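Local structure of receptor-type adenylate cyclase gresag 4.3 (Trypanosoma brucei, 1FX4) at residues Glu91-Ala94 with Val95-Tyr99; Val38-His41 with His42-Arg46; Ala78-Leu81 with Gln82-Phe85. The protein catalyses the magnesium-dependent conversion of ATP to 3',5'-cyclic AMP and diphosphate, and this chain is the catalytic domain of a longer membrane protein that may act as a receptor. All coordinates share one frame; numbering follows the deposited sequence.

Interaction 1: Glu91-Ala94 with Val95-Tyr99; sequences ETNA and VDESY. Unlike the reference sequence in segment 95-99: V95 (reference Leu).
The start of helix 94-109 is built here, with T92 and N93 of the incoming loop closing onto V95, D96 and E97 of the first turn. N93 O accepts a helical bond from E97 N at 3.0 Å. One residue on, S98 N donates to A94 O, also at 3.0 Å. T92 sits just ahead of this turn, and its OG1 takes the hydrogen of A94 N at 3.0 Å. This capping bond is possible because OG1 stands anti to the backbone N of T92 (chi1 -178°) and beside its carbonyl carbon. The methyl CG2 of T92 is then left to meet CG2 of V95 at 4.1 Å. The two side chains cross at about a right angle.

A water ties the cap to the helix. It donates to T92 O at 2.7 Å and to OD2 of D96 at 2.7 Å, and it accepts a weak bond from V95 N. D96 is also held from outside the turn, by the hydroxyl of Y125 on OD1 and by the backbone N of G131 on OD2. Its buried carboxylate is therefore well supplied with donors. Such a charge near the N-terminal end of a helix is probably favoured by the helix dipole.

On the more exposed side, the amide of N93 crosses the E97 side chain. ND2 of N93 lies 3.5 Å from the methylene CG of E97, and the amide and carboxylate planes are 37° apart. V95, S98 and Y99 are buried and rest on L26 of helix 23-29, and OG of S98 is hydrogen-bonded to NE2 of H30.

Interaction 2: Val38-His41 with His42-Arg46; sequences VATH and HRLIR
T40 OG1 is gripped by two groups on helix 34-51. NH2 of R43 reaches it at 3.2 Å in a weak bond, bent to 128°. The stronger partner is the carbonyl oxygen of D36, one turn earlier. R43 gets there by folding its chain back at chi3. Its guanidinium then lies with one face over CA of T40, offset toward the rim. The other branch of T40, the methyl CG2, points the same way as L44 and lies 4.2 Å from CG of L44.

Two neighbouring histidines follow T40, and H41 is the buried one. ND1 of H41 and ND1 of H42 are hydrogen-bonded at 2.9 Å. The rings meet rim to rim, with their planes at 46°, and neither covers the other. ND1 of H42 lies in the plane of the H41 ring, at its edge. The H41 ring is brought to this place by chi1 of 159°, which carries CG roughly opposite the backbone N.

One turn on, the CD1 methyl of I45 sits over a face of the H41 ring, 3.6 Å from its centroid, in a CH-pi contact. I45 also packs on I66 and F64 of strand 63-68, and F64 meets the H42 ring edge-to-face. V38 lies alongside H42, with CG1 of V38 3.8 Å from CE1 of H42. The V38 side chain packs on I20 of strand 13-20 and is about 4 Å from that of D62, a magnesium ligand. Helix 34-51 is thus laid against the central sheet of the class III cyclase domain.

The ND1-ND1 bond needs one nitrogen to give a hydrogen and the other to accept it. Either could be the donor, and the bond couples the two rings.

Interaction 3: Ala78-Leu81 with Gln82-Phe85; sequences AQEL and QLCF. Unlike the reference sequence in segment 82-85: C84 (reference Arg).
Two torsions bring L81 and F85 together on successive turns of helix 71-87. In L81 the CG atom is turned opposite the backbone N (chi1 -173°), beside the carbonyl carbon. In F85 it stands beside the backbone N instead (chi1 -85°). The CD2 methyl of L81 then reaches CD1 of F85 at 3.7 Å. It makes an off-centre CH-pi contact, 4.2 Å from the ring centroid. In the backbone, F85 N donates to L81 O at 3.0 Å.

CG of E80 lies 3.7 Å from SG of C84, and the bend of E80 at chi2 turns the carboxylate beyond it. Backbone C84 N donates to E80 O at 2.8 Å. CG of Q79 runs beside CD1 of L83 at 4.0 Å.

L81 and F85 also pack on V134 of strand 134-141, so the pair belongs to the layer between helix and sheet. Q82 is buried beside L81. Its NE2 donates to V134 O, and its OE1 accepts from NH1 of R222. The side-chain part of the L81-F85 contact is apolar and rests on shape and dispersion, while the amide of Q82 has a partner for each end and is probably buried at little cost.

Interactions 2 and 3 touch directly, with centres 12 Å apart. F85 joins them. Its CE2 lies 3.4 Å from CD2 of H41, with the two rings nearly perpendicular, and its CE1 lies 3.7 Å from CD1 of L44. CG1 of I45 meets CD1 of L81 at 3.9 Å. Interaction 1 stands apart, about 7 Å from interaction 2 and about 8 Å from interaction 3 at the nearest atoms. The magnesium ion is bound by D19 and D62. Interaction 2 is nearest to it, with the H41 side chain about 8 Å away. The side chains of F85 and V95 are about 12 Å and about 14 Å from the ion.

Interaction 1: Glu91-Ala94 with Val95-Tyr99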
loop_
_atom_site.group_PDB
_atom_site.type_symbol
_atom_site.label_atom_id
_atom_site.label_comp_id
_atom_site.label_asym_id
_atom_site.label_seq_id
_atom_site.Cartn_x
_atom_site.Cartn_y
_atom_site.Cartn_z
ATOM N N GLU A 91 4.471 -8.900 24.754
ATOM C CA GLU A 91 3.448 -9.601 25.531
ATOM C C GLU A 91 2.938 -10.860 24.851
ATOM O O GLU A 91 1.787 -11.248 25.030
ATOM C CB GLU A 91 2.274 -8.671 25.857
ATOM C CG GLU A 91 2.638 -7.420 26.643
ATOM C CD GLU A 91 1.438 -6.506 26.861
ATOM O OE1 GLU A 91 0.317 -7.034 27.051
ATOM O OE2 GLU A 91 1.602 -5.260 26.829
ATOM N N THR A 92 3.799 -11.489 24.063
ATOM C CA THR A 92 3.453 -12.719 23.367
ATOM C C THR A 92 4.707 -13.329 22.775
ATOM O O THR A 92 5.655 -12.613 22.461
ATOM C CB THR A 92 2.427 -12.467 22.223
ATOM O OG1 THR A 92 2.100 -13.713 21.603
ATOM C CG2 THR A 92 3.008 -11.526 21.149
ATOM N N ASN A 93 4.757 -14.653 22.704
ATOM C CA ASN A 93 5.896 -15.286 22.082
ATOM C C ASN A 93 5.409 -15.883 20.772
ATOM O O ASN A 93 6.195 -16.436 20.009
ATOM C CB ASN A 93 6.514 -16.372 22.970
ATOM C CG ASN A 93 7.970 -16.659 22.599
ATOM O OD1 ASN A 93 8.859 -15.848 22.875
ATOM N ND2 ASN A 93 8.213 -17.794 21.939
ATOM N N ALA A 94 4.116 -15.708 20.499
ATOM C CA ALA A 94 3.488 -16.248 19.296
ATOM C C ALA A 94 4.089 -15.764 17.974
ATOM O O ALA A 94 4.147 -16.523 17.006
ATOM C CB ALA A 94 1.987 -15.973 19.326
ATOM N N VAL A 95 4.524 -14.507 17.931
ATOM C CA VAL A 95 5.110 -13.946 16.705
ATOM C C VAL A 95 6.459 -14.622 16.421
ATOM O O VAL A 95 6.762 -14.970 15.287
ATOM C CB VAL A 95 5.300 -12.435 16.869
ATOM C CG1 VAL A 95 5.900 -11.768 15.630
ATOM C CG2 VAL A 95 3.993 -11.691 17.150
ATOM N N ASP A 96 7.255 -14.803 17.462
ATOM C CA ASP A 96 8.548 -15.435 17.302
ATOM C C ASP A 96 8.394 -16.898 16.917
ATOM O O ASP A 96 9.113 -17.388 16.062
ATOM C CB ASP A 96 9.382 -15.253 18.568
ATOM C CG ASP A 96 9.836 -13.812 18.737
ATOM O OD1 ASP A 96 10.902 -13.453 18.185
ATOM O OD2 ASP A 96 9.094 -13.024 19.354
ATOM N N GLU A 97 7.416 -17.572 17.508
ATOM C CA GLU A 97 7.176 -18.971 17.181
ATOM C C GLU A 97 6.823 -19.068 15.703
ATOM O O GLU A 97 7.339 -19.941 14.991
ATOM C CB GLU A 97 6.041 -19.527 18.025
ATOM C CG GLU A 97 6.329 -19.500 19.493
ATOM C CD GLU A 97 5.302 -20.278 20.272
ATOM O OE1 GLU A 97 5.164 -21.499 20.003
ATOM O OE2 GLU A 97 4.628 -19.672 21.139
ATOM N N SER A 98 5.967 -18.153 15.235
ATOM C CA SER A 98 5.583 -18.147 13.833
ATOM C C SER A 98 6.790 -17.883 12.940
ATOM O O SER A 98 6.990 -18.584 11.959
ATOM C CB SER A 98 4.482 -17.128 13.563
ATOM O OG SER A 98 3.247 -17.576 14.085
ATOM N N TYR A 99 7.619 -16.896 13.287
ATOM C CA TYR A 99 8.799 -16.620 12.464
ATOM C C TYR A 99 9.681 -17.859 12.354
ATOM O O TYR A 99 10.189 -18.164 11.277
ATOM C CB TYR A 99 9.629 -15.460 13.024
ATOM C CG TYR A 99 9.123 -14.105 12.622
ATOM C CD1 TYR A 99 8.727 -13.183 13.582
ATOM C CD2 TYR A 99 9.050 -13.741 11.276
ATOM C CE1 TYR A 99 8.268 -11.917 13.228
ATOM C CE2 TYR A 99 8.589 -12.464 10.902
ATOM C CZ TYR A 99 8.203 -11.565 11.890
ATOM O OH TYR A 99 7.741 -10.320 11.544
HETATM O O HOH W 1 6.422 -12.880 19.856
#

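Interaction 2: Val38-His41 with His42-Arg46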
loop_
_atom_site.group_PDB
_atom_site.type_symbol
_atom_site.label_atom_id
_atom_site.label_comp_id
_atom_site.label_asym_id
_atom_site.label_seq_id
_atom_site.Cartn_x
_atom_site.Cartn_y
_atom_site.Cartn_z
ATOM N N VAL A 38 0.855 -4.374 15.384
ATOM C CA VAL A 38 1.096 -3.411 14.321
ATOM C C VAL A 38 0.879 -1.985 14.813
ATOM O O VAL A 38 1.589 -1.078 14.402
ATOM C CB VAL A 38 0.232 -3.681 13.073
ATOM C CG1 VAL A 38 0.419 -2.558 12.057
ATOM C CG2 VAL A 38 0.638 -5.009 12.456
ATOM N N ALA A 39 -0.096 -1.797 15.697
ATOM C CA ALA A 39 -0.360 -0.472 16.244
ATOM C C ALA A 39 0.868 -0.048 17.055
ATOM O O ALA A 39 1.278 1.103 17.002
ATOM C CB ALA A 39 -1.606 -0.499 17.132
ATOM N N THR A 40 1.461 -0.996 17.778
ATOM C CA THR A 40 2.657 -0.723 18.581
ATOM C C THR A 40 3.800 -0.365 17.627
ATOM O O THR A 40 4.525 0.609 17.837
ATOM C CB THR A 40 3.021 -1.953 19.443
ATOM O OG1 THR A 40 1.952 -2.204 20.367
ATOM C CG2 THR A 40 4.307 -1.731 20.216
ATOM N N HIS A 41 3.917 -1.146 16.553
ATOM C CA HIS A 41 4.930 -0.941 15.522
ATOM C C HIS A 41 4.840 0.496 15.007
ATOM O O HIS A 41 5.861 1.202 14.954
ATOM C CB HIS A 41 4.693 -1.984 14.402
ATOM C CG HIS A 41 5.286 -1.634 13.071
ATOM N ND1 HIS A 41 4.651 -0.812 12.166
ATOM C CD2 HIS A 41 6.384 -2.114 12.435
ATOM C CE1 HIS A 41 5.329 -0.802 11.031
ATOM N NE2 HIS A 41 6.384 -1.585 11.168
ATOM N N HIS A 42 3.626 0.949 14.678
ATOM C CA HIS A 42 3.460 2.325 14.176
ATOM C C HIS A 42 3.857 3.375 15.215
ATOM O O HIS A 42 4.470 4.389 14.887
ATOM C CB HIS A 42 2.030 2.591 13.730
ATOM C CG HIS A 42 1.710 2.030 12.380
ATOM N ND1 HIS A 42 2.294 0.879 11.900
ATOM C CD2 HIS A 42 0.893 2.475 11.396
ATOM C CE1 HIS A 42 1.852 0.638 10.678
ATOM N NE2 HIS A 42 0.999 1.593 10.347
ATOM N N ARG A 43 3.478 3.140 16.463
ATOM C CA ARG A 43 3.819 4.095 17.520
ATOM C C ARG A 43 5.327 4.182 17.722
ATOM O O ARG A 43 5.870 5.269 17.878
ATOM C CB ARG A 43 3.150 3.722 18.846
ATOM C CG ARG A 43 1.740 4.196 18.997
ATOM C CD ARG A 43 1.314 4.153 20.469
ATOM N NE ARG A 43 1.763 2.932 21.139
ATOM C CZ ARG A 43 1.150 1.751 21.066
ATOM N NH1 ARG A 43 0.037 1.609 20.358
ATOM N NH2 ARG A 43 1.678 0.703 21.684
ATOM N N LEU A 44 6.007 3.036 17.735
ATOM C CA LEU A 44 7.456 3.018 17.923
ATOM C C LEU A 44 8.142 3.753 16.791
ATOM O O LEU A 44 9.004 4.610 17.021
ATOM C CB LEU A 44 8.005 1.591 17.988
ATOM C CG LEU A 44 7.532 0.690 19.128
ATOM C CD1 LEU A 44 8.166 -0.686 18.954
ATOM C CD2 LEU A 44 7.938 1.303 20.475
ATOM N N ILE A 45 7.761 3.422 15.558
ATOM C CA ILE A 45 8.379 4.078 14.419
ATOM C C ILE A 45 8.124 5.582 14.375
ATOM O O ILE A 45 9.026 6.348 14.083
ATOM C CB ILE A 45 7.999 3.389 13.089
ATOM C CG1 ILE A 45 8.601 1.979 13.090
ATOM C CG2 ILE A 45 8.488 4.217 11.912
ATOM C CD1 ILE A 45 8.169 1.104 11.885
ATOM N N ARG A 46 6.906 6.003 14.683
ATOM C CA ARG A 46 6.594 7.430 14.680
ATOM C C ARG A 46 7.357 8.202 15.765
ATOM O O ARG A 46 7.711 9.359 15.558
ATOM C CB ARG A 46 5.089 7.656 14.769
ATOM C CG ARG A 46 4.414 7.294 13.458
ATOM C CD ARG A 46 2.906 7.353 13.505
ATOM N NE ARG A 46 2.396 7.253 12.143
ATOM C CZ ARG A 46 1.345 6.534 11.760
ATOM N NH1 ARG A 46 0.650 5.827 12.640
ATOM N NH2 ARG A 46 0.995 6.531 10.479
#

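Interaction 3: Ala78-Leu81 with Gln82-Phe85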
loop_
_atom_site.group_PDB
_atom_site.type_symbol
_atom_site.label_atom_id
_atom_site.label_comp_id
_atom_site.label_asym_id
_atom_site.label_seq_id
_atom_site.Cartn_x
_atom_site.Cartn_y
_atom_site.Cartn_z
ATOM N N ALA A 78 17.151 3.940 11.791
ATOM C CA ALA A 78 17.078 2.523 11.426
ATOM C C ALA A 78 17.703 1.621 12.494
ATOM O O ALA A 78 17.174 0.556 12.813
ATOM C CB ALA A 78 17.745 2.292 10.082
ATOM N N GLN A 79 18.832 2.053 13.046
ATOM C CA GLN A 79 19.501 1.273 14.069
ATOM C C GLN A 79 18.659 1.225 15.329
ATOM O O GLN A 79 18.478 0.167 15.924
ATOM C CB GLN A 79 20.881 1.861 14.369
ATOM C CG GLN A 79 21.577 1.183 15.530
ATOM C CD GLN A 79 23.062 1.428 15.498
ATOM O OE1 GLN A 79 23.618 2.058 16.401
ATOM N NE2 GLN A 79 23.717 0.952 14.443
ATOM N N GLU A 80 18.116 2.372 15.725
ATOM C CA GLU A 80 17.299 2.424 16.924
ATOM C C GLU A 80 15.998 1.658 16.709
ATOM O O GLU A 80 15.451 1.079 17.643
ATOM C CB GLU A 80 17.015 3.867 17.335
ATOM C CG GLU A 80 16.724 4.005 18.817
ATOM C CD GLU A 80 17.838 3.420 19.694
ATOM O OE1 GLU A 80 17.505 2.842 20.754
ATOM O OE2 GLU A 80 19.036 3.530 19.319
ATOM N N LEU A 81 15.522 1.636 15.470
ATOM C CA LEU A 81 14.305 0.891 15.176
ATOM C C LEU A 81 14.536 -0.578 15.546
ATOM O O LEU A 81 13.775 -1.141 16.314
ATOM C CB LEU A 81 13.927 1.041 13.697
ATOM C CG LEU A 81 12.582 0.446 13.248
ATOM C CD1 LEU A 81 12.212 1.049 11.901
ATOM C CD2 LEU A 81 12.633 -1.068 13.143
ATOM N N GLN A 82 15.590 -1.195 15.013
ATOM C CA GLN A 82 15.858 -2.601 15.310
ATOM C C GLN A 82 16.020 -2.871 16.813
ATOM O O GLN A 82 15.455 -3.852 17.347
ATOM C CB GLN A 82 17.086 -3.083 14.553
ATOM C CG GLN A 82 16.936 -2.983 13.033
ATOM C CD GLN A 82 15.836 -3.884 12.516
ATOM O OE1 GLN A 82 15.409 -4.809 13.207
ATOM N NE2 GLN A 82 15.374 -3.624 11.292
ATOM N N LEU A 83 16.746 -1.980 17.493
ATOM C CA LEU A 83 16.963 -2.130 18.924
ATOM C C LEU A 83 15.685 -1.962 19.748
ATOM O O LEU A 83 15.442 -2.726 20.679
ATOM C CB LEU A 83 18.044 -1.155 19.394
ATOM C CG LEU A 83 19.442 -1.505 18.874
ATOM C CD1 LEU A 83 20.390 -0.337 19.044
ATOM C CD2 LEU A 83 19.968 -2.762 19.595
ATOM N N CYS A 84 14.867 -0.971 19.397
ATOM C CA CYS A 84 13.620 -0.712 20.107
ATOM C C CYS A 84 12.676 -1.898 19.971
ATOM O O CYS A 84 12.122 -2.376 20.951
ATOM C CB CYS A 84 12.941 0.557 19.569
ATOM S SG CYS A 84 13.776 2.120 20.104
ATOM N N PHE A 85 12.523 -2.393 18.751
ATOM C CA PHE A 85 11.645 -3.542 18.509
ATOM C C PHE A 85 12.145 -4.787 19.242
ATOM O O PHE A 85 11.353 -5.585 19.746
ATOM C CB PHE A 85 11.547 -3.813 17.005
ATOM C CG PHE A 85 10.504 -2.985 16.312
ATOM C CD1 PHE A 85 10.623 -1.603 16.224
ATOM C CD2 PHE A 85 9.395 -3.595 15.735
ATOM C CE1 PHE A 85 9.644 -0.836 15.585
ATOM C CE2 PHE A 85 8.410 -2.830 15.094
ATOM C CZ PHE A 85 8.542 -1.454 15.014
#